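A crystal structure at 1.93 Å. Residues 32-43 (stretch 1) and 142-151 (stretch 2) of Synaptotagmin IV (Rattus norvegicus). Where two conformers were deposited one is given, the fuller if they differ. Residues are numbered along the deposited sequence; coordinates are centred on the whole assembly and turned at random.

Stretch 1 32-43: LTVVVLKARHLP
Stretch 2 142-151: RQIAKWHMLC

How do the two stretches lie against each other? Residues 32–40 of stretch 1 form an extended strand that begins earlier in the chain, and stretch 2 is strand up to Met149, with Leu150 and Cys151 in loop. Their N-to-C directions differ by 30°, so they run roughly parallel, and the axes come no closer than 9.0 Å. No hydrogen bond crosses between them; the contact is made mostly by side chains, with the Lys38 and Ala39 backbone also meeting Trp147. The register follows the CA–CA pairs Thr33 to Gln143 at 8.3 Å, Val35 to Ala145 at 8.6 Å, Ala39 to Trp147 at 8.8 Å and Leu42 to Leu150 at 9.2 Å.

What does the first part of stretch 1 contribute? With ordinary beta phi/psi values near -104/136 and -114/123, Thr33 (chi1 79°, p) and Val35 (chi1 t) both direct CB toward stretch 2, while Val34 between them, also t, points away. Thr33 and Val35 thereby face the Gln143 side chain, whose chi1 and chi2 lie between wells at -104° and -103°. Leu37 breaks the pattern with phi/psi -95/-65, but its CB still points toward stretch 2. In the m,t rotamer, it brings CD1 to 4.4 Å from Ala145 CB, a loose apolar contact.

Why does Trp147 dominate the middle? Its CB points toward stretch 1, and with chi1 -81° (m) and chi2 109° the indole covers several neighbours, giving the residue the largest area covered in the contact. After the kink at Leu37, Lys38 returns to -155/156 and also points CB toward stretch 2. Lys38 CB lies 4.1 Å from Trp147 CH2, but its chi1 of -36° and extended t,t,t remainder lead the chain's end away. Lys38 O is 3.8 Å from Trp147 CZ3. Ala39 turns its CB away, leaving its CA at the indole edge, 4.4 Å from Trp147 CZ3.

How does Arg40 reach the ring? Its CB points sideways, but chi1 p followed by t, t and chi4 -169° extends the side chain over the indole. The guanidinium lies flat on Trp147, planes at 8°, with Arg40 CZ 3.4 Å from Trp147 CE2. This stack is also a cation-pi contact, Arg40 CZ lying over the face of the Trp147 six-membered ring, 3.6 Å from its centroid and 20° off the normal, and Arg40 CD adds a CH-pi contact to the same ring. NE and NH2 are hydrogen-bonded elsewhere in the structure.

What closes the contact beyond the strands? His41 adopts left-handed phi/psi 56/36 and makes no contact. Leu42 follows at -70/139; its m,t rotamer brings CD2 to 3.8 Å from CD1 of Leu150, itself m,t, an apolar pairing of two buried side chains.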

# COMPACT_ATOMS: atom_id res chain seq x y z
N LEU A 32 -15.73 -1.64 0.09
CA LEU A 32 -15.03 -0.59 -0.62
C LEU A 32 -13.79 -0.38 0.23
O LEU A 32 -13.90 -0.16 1.45
CB LEU A 32 -15.86 0.70 -0.60
CG LEU A 32 -15.24 1.97 -1.16
CD1 LEU A 32 -15.04 1.94 -2.73
CD2 LEU A 32 -16.14 3.16 -0.74
N THR A 33 -12.62 -0.43 -0.39
CA THR A 33 -11.42 -0.19 0.39
C THR A 33 -10.93 1.21 0.07
O THR A 33 -10.92 1.64 -1.09
CB THR A 33 -10.36 -1.28 0.15
OG1 THR A 33 -9.70 -1.05 -1.09
CG2 THR A 33 -11.10 -2.63 -0.07
N VAL A 34 -10.54 1.94 1.12
CA VAL A 34 -10.17 3.34 0.95
C VAL A 34 -8.81 3.49 1.64
O VAL A 34 -8.67 3.14 2.83
CB VAL A 34 -11.21 4.28 1.66
CG1 VAL A 34 -10.74 5.73 1.63
CG2 VAL A 34 -12.67 4.17 1.04
N VAL A 35 -7.84 4.03 0.92
CA VAL A 35 -6.52 4.26 1.50
C VAL A 35 -6.30 5.76 1.55
O VAL A 35 -6.34 6.47 0.54
CB VAL A 35 -5.36 3.61 0.67
CG1 VAL A 35 -4.00 3.74 1.43
CG2 VAL A 35 -5.70 2.13 0.34
N VAL A 36 -6.04 6.25 2.74
CA VAL A 36 -5.61 7.66 2.88
C VAL A 36 -4.06 7.62 2.82
O VAL A 36 -3.40 7.03 3.73
CB VAL A 36 -6.07 8.29 4.23
CG1 VAL A 36 -5.57 9.75 4.31
CG2 VAL A 36 -7.64 8.28 4.33
N LEU A 37 -3.49 8.20 1.77
CA LEU A 37 -2.09 7.99 1.50
C LEU A 37 -1.28 9.14 2.11
O LEU A 37 -0.49 8.90 3.04
CB LEU A 37 -1.83 7.84 -0.00
CG LEU A 37 -2.37 6.47 -0.47
CD1 LEU A 37 -2.83 6.43 -1.94
CD2 LEU A 37 -1.21 5.46 -0.27
N LYS A 38 -1.48 10.36 1.61
CA LYS A 38 -0.63 11.52 2.01
C LYS A 38 -1.40 12.80 1.81
O LYS A 38 -2.31 12.86 1.01
CB LYS A 38 0.60 11.69 1.09
CG LYS A 38 1.25 10.52 0.56
CD LYS A 38 2.48 10.93 -0.29
CE LYS A 38 3.23 9.65 -0.71
NZ LYS A 38 4.55 9.90 -1.43
N ALA A 39 -1.03 13.84 2.54
CA ALA A 39 -1.49 15.19 2.22
C ALA A 39 -0.24 16.04 1.96
O ALA A 39 0.85 15.74 2.49
CB ALA A 39 -2.28 15.76 3.42
N ARG A 40 -0.39 17.12 1.21
CA ARG A 40 0.70 18.06 1.01
C ARG A 40 0.17 19.48 0.82
O ARG A 40 -1.03 19.67 0.52
CB ARG A 40 1.56 17.65 -0.21
CG ARG A 40 0.88 17.87 -1.54
CD ARG A 40 1.61 17.28 -2.75
NE ARG A 40 0.81 17.30 -3.98
CZ ARG A 40 1.13 16.66 -5.11
NH1 ARG A 40 2.26 15.95 -5.18
NH2 ARG A 40 0.35 16.75 -6.18
N HIS A 41 1.08 20.45 1.00
CA HIS A 41 0.81 21.88 0.88
C HIS A 41 -0.31 22.31 1.81
O HIS A 41 -1.10 23.17 1.45
CB HIS A 41 0.46 22.28 -0.56
CG HIS A 41 1.45 21.81 -1.59
ND1 HIS A 41 2.80 22.06 -1.50
CD2 HIS A 41 1.27 21.16 -2.76
CE1 HIS A 41 3.42 21.53 -2.54
NE2 HIS A 41 2.51 20.97 -3.32
N LEU A 42 -0.37 21.72 3.00
CA LEU A 42 -1.37 22.12 4.00
C LEU A 42 -1.02 23.52 4.53
O LEU A 42 0.15 23.80 4.72
CB LEU A 42 -1.44 21.10 5.14
CG LEU A 42 -1.98 19.72 4.75
CD1 LEU A 42 -1.92 18.79 5.97
CD2 LEU A 42 -3.40 19.75 4.12
N PRO A 43 -2.05 24.37 4.72
CA PRO A 43 -1.92 25.77 5.17
C PRO A 43 -0.91 26.05 6.28
O PRO A 43 -0.83 25.28 7.23
CB PRO A 43 -3.31 26.07 5.70
CG PRO A 43 -4.21 25.22 4.93
CD PRO A 43 -3.45 24.03 4.43
N ARG A 142 -10.33 -2.65 -9.30
CA ARG A 142 -9.07 -1.99 -9.56
C ARG A 142 -8.84 -0.91 -8.47
O ARG A 142 -9.77 -0.24 -8.07
CB ARG A 142 -9.02 -1.28 -10.91
CG ARG A 142 -9.09 -2.26 -12.12
CD ARG A 142 -8.42 -3.68 -11.92
NE ARG A 142 -8.81 -4.56 -13.04
CZ ARG A 142 -9.80 -5.48 -13.02
NH1 ARG A 142 -10.51 -5.71 -11.94
NH2 ARG A 142 -10.06 -6.19 -14.11
N GLN A 143 -7.68 -0.88 -7.86
CA GLN A 143 -7.41 0.20 -6.90
C GLN A 143 -7.00 1.37 -7.74
O GLN A 143 -6.20 1.20 -8.66
CB GLN A 143 -6.26 -0.15 -5.97
CG GLN A 143 -6.71 -0.54 -4.61
CD GLN A 143 -6.51 0.56 -3.59
OE1 GLN A 143 -7.29 1.50 -3.55
NE2 GLN A 143 -5.48 0.41 -2.73
N ILE A 144 -7.60 2.52 -7.51
CA ILE A 144 -7.26 3.70 -8.29
C ILE A 144 -6.89 4.81 -7.30
O ILE A 144 -7.63 5.01 -6.33
CB ILE A 144 -8.45 4.15 -9.15
CG1 ILE A 144 -8.98 3.01 -10.05
CG2 ILE A 144 -8.09 5.42 -9.98
CD1 ILE A 144 -10.45 3.25 -10.50
N ALA A 145 -5.78 5.48 -7.56
CA ALA A 145 -5.22 6.58 -6.69
C ALA A 145 -5.21 7.91 -7.42
O ALA A 145 -4.88 7.93 -8.64
CB ALA A 145 -3.82 6.24 -6.23
N LYS A 146 -5.63 9.01 -6.75
CA LYS A 146 -5.60 10.34 -7.37
C LYS A 146 -5.34 11.37 -6.29
O LYS A 146 -5.80 11.18 -5.15
CB LYS A 146 -6.94 10.75 -8.02
CG LYS A 146 -7.48 9.79 -9.07
CD LYS A 146 -8.58 10.46 -9.97
CE LYS A 146 -9.07 9.46 -11.05
NZ LYS A 146 -7.88 8.88 -11.77
N TRP A 147 -4.63 12.40 -6.68
CA TRP A 147 -4.50 13.66 -5.90
C TRP A 147 -5.73 14.52 -6.10
O TRP A 147 -6.25 14.63 -7.23
CB TRP A 147 -3.28 14.43 -6.37
CG TRP A 147 -1.97 13.97 -5.81
CD1 TRP A 147 -0.94 13.31 -6.48
CD2 TRP A 147 -1.51 14.17 -4.47
NE1 TRP A 147 0.11 13.08 -5.62
CE2 TRP A 147 -0.18 13.62 -4.39
CE3 TRP A 147 -2.08 14.77 -3.31
CZ2 TRP A 147 0.59 13.64 -3.19
CZ3 TRP A 147 -1.31 14.82 -2.13
CH2 TRP A 147 0.01 14.22 -2.08
N HIS A 148 -6.24 15.14 -5.02
CA HIS A 148 -7.37 16.04 -5.10
C HIS A 148 -7.04 17.30 -4.34
O HIS A 148 -6.45 17.21 -3.27
CB HIS A 148 -8.57 15.45 -4.40
CG HIS A 148 -9.08 14.23 -5.07
ND1 HIS A 148 -10.00 14.28 -6.10
CD2 HIS A 148 -8.80 12.92 -4.87
CE1 HIS A 148 -10.30 13.05 -6.49
NE2 HIS A 148 -9.59 12.20 -5.76
N MET A 149 -7.46 18.46 -4.86
CA MET A 149 -7.42 19.72 -4.06
C MET A 149 -8.46 19.63 -2.94
O MET A 149 -9.55 19.09 -3.13
CB MET A 149 -7.71 20.96 -4.92
CG MET A 149 -6.75 21.16 -6.14
SD MET A 149 -5.00 21.41 -5.66
CE MET A 149 -5.07 22.79 -4.53
N LEU A 150 -8.11 20.14 -1.77
CA LEU A 150 -9.02 20.19 -0.65
C LEU A 150 -9.86 21.48 -0.72
O LEU A 150 -9.38 22.50 -1.21
CB LEU A 150 -8.22 20.16 0.67
CG LEU A 150 -7.54 18.79 0.89
CD1 LEU A 150 -6.44 18.87 1.93
CD2 LEU A 150 -8.55 17.74 1.33
N CYS A 151 -11.10 21.40 -0.27
CA CYS A 151 -11.99 22.56 -0.15
C CYS A 151 -12.15 22.98 1.30
O CYS A 151 -11.78 22.26 2.21
CB CYS A 151 -13.37 22.20 -0.63
SG CYS A 151 -13.26 21.98 -2.39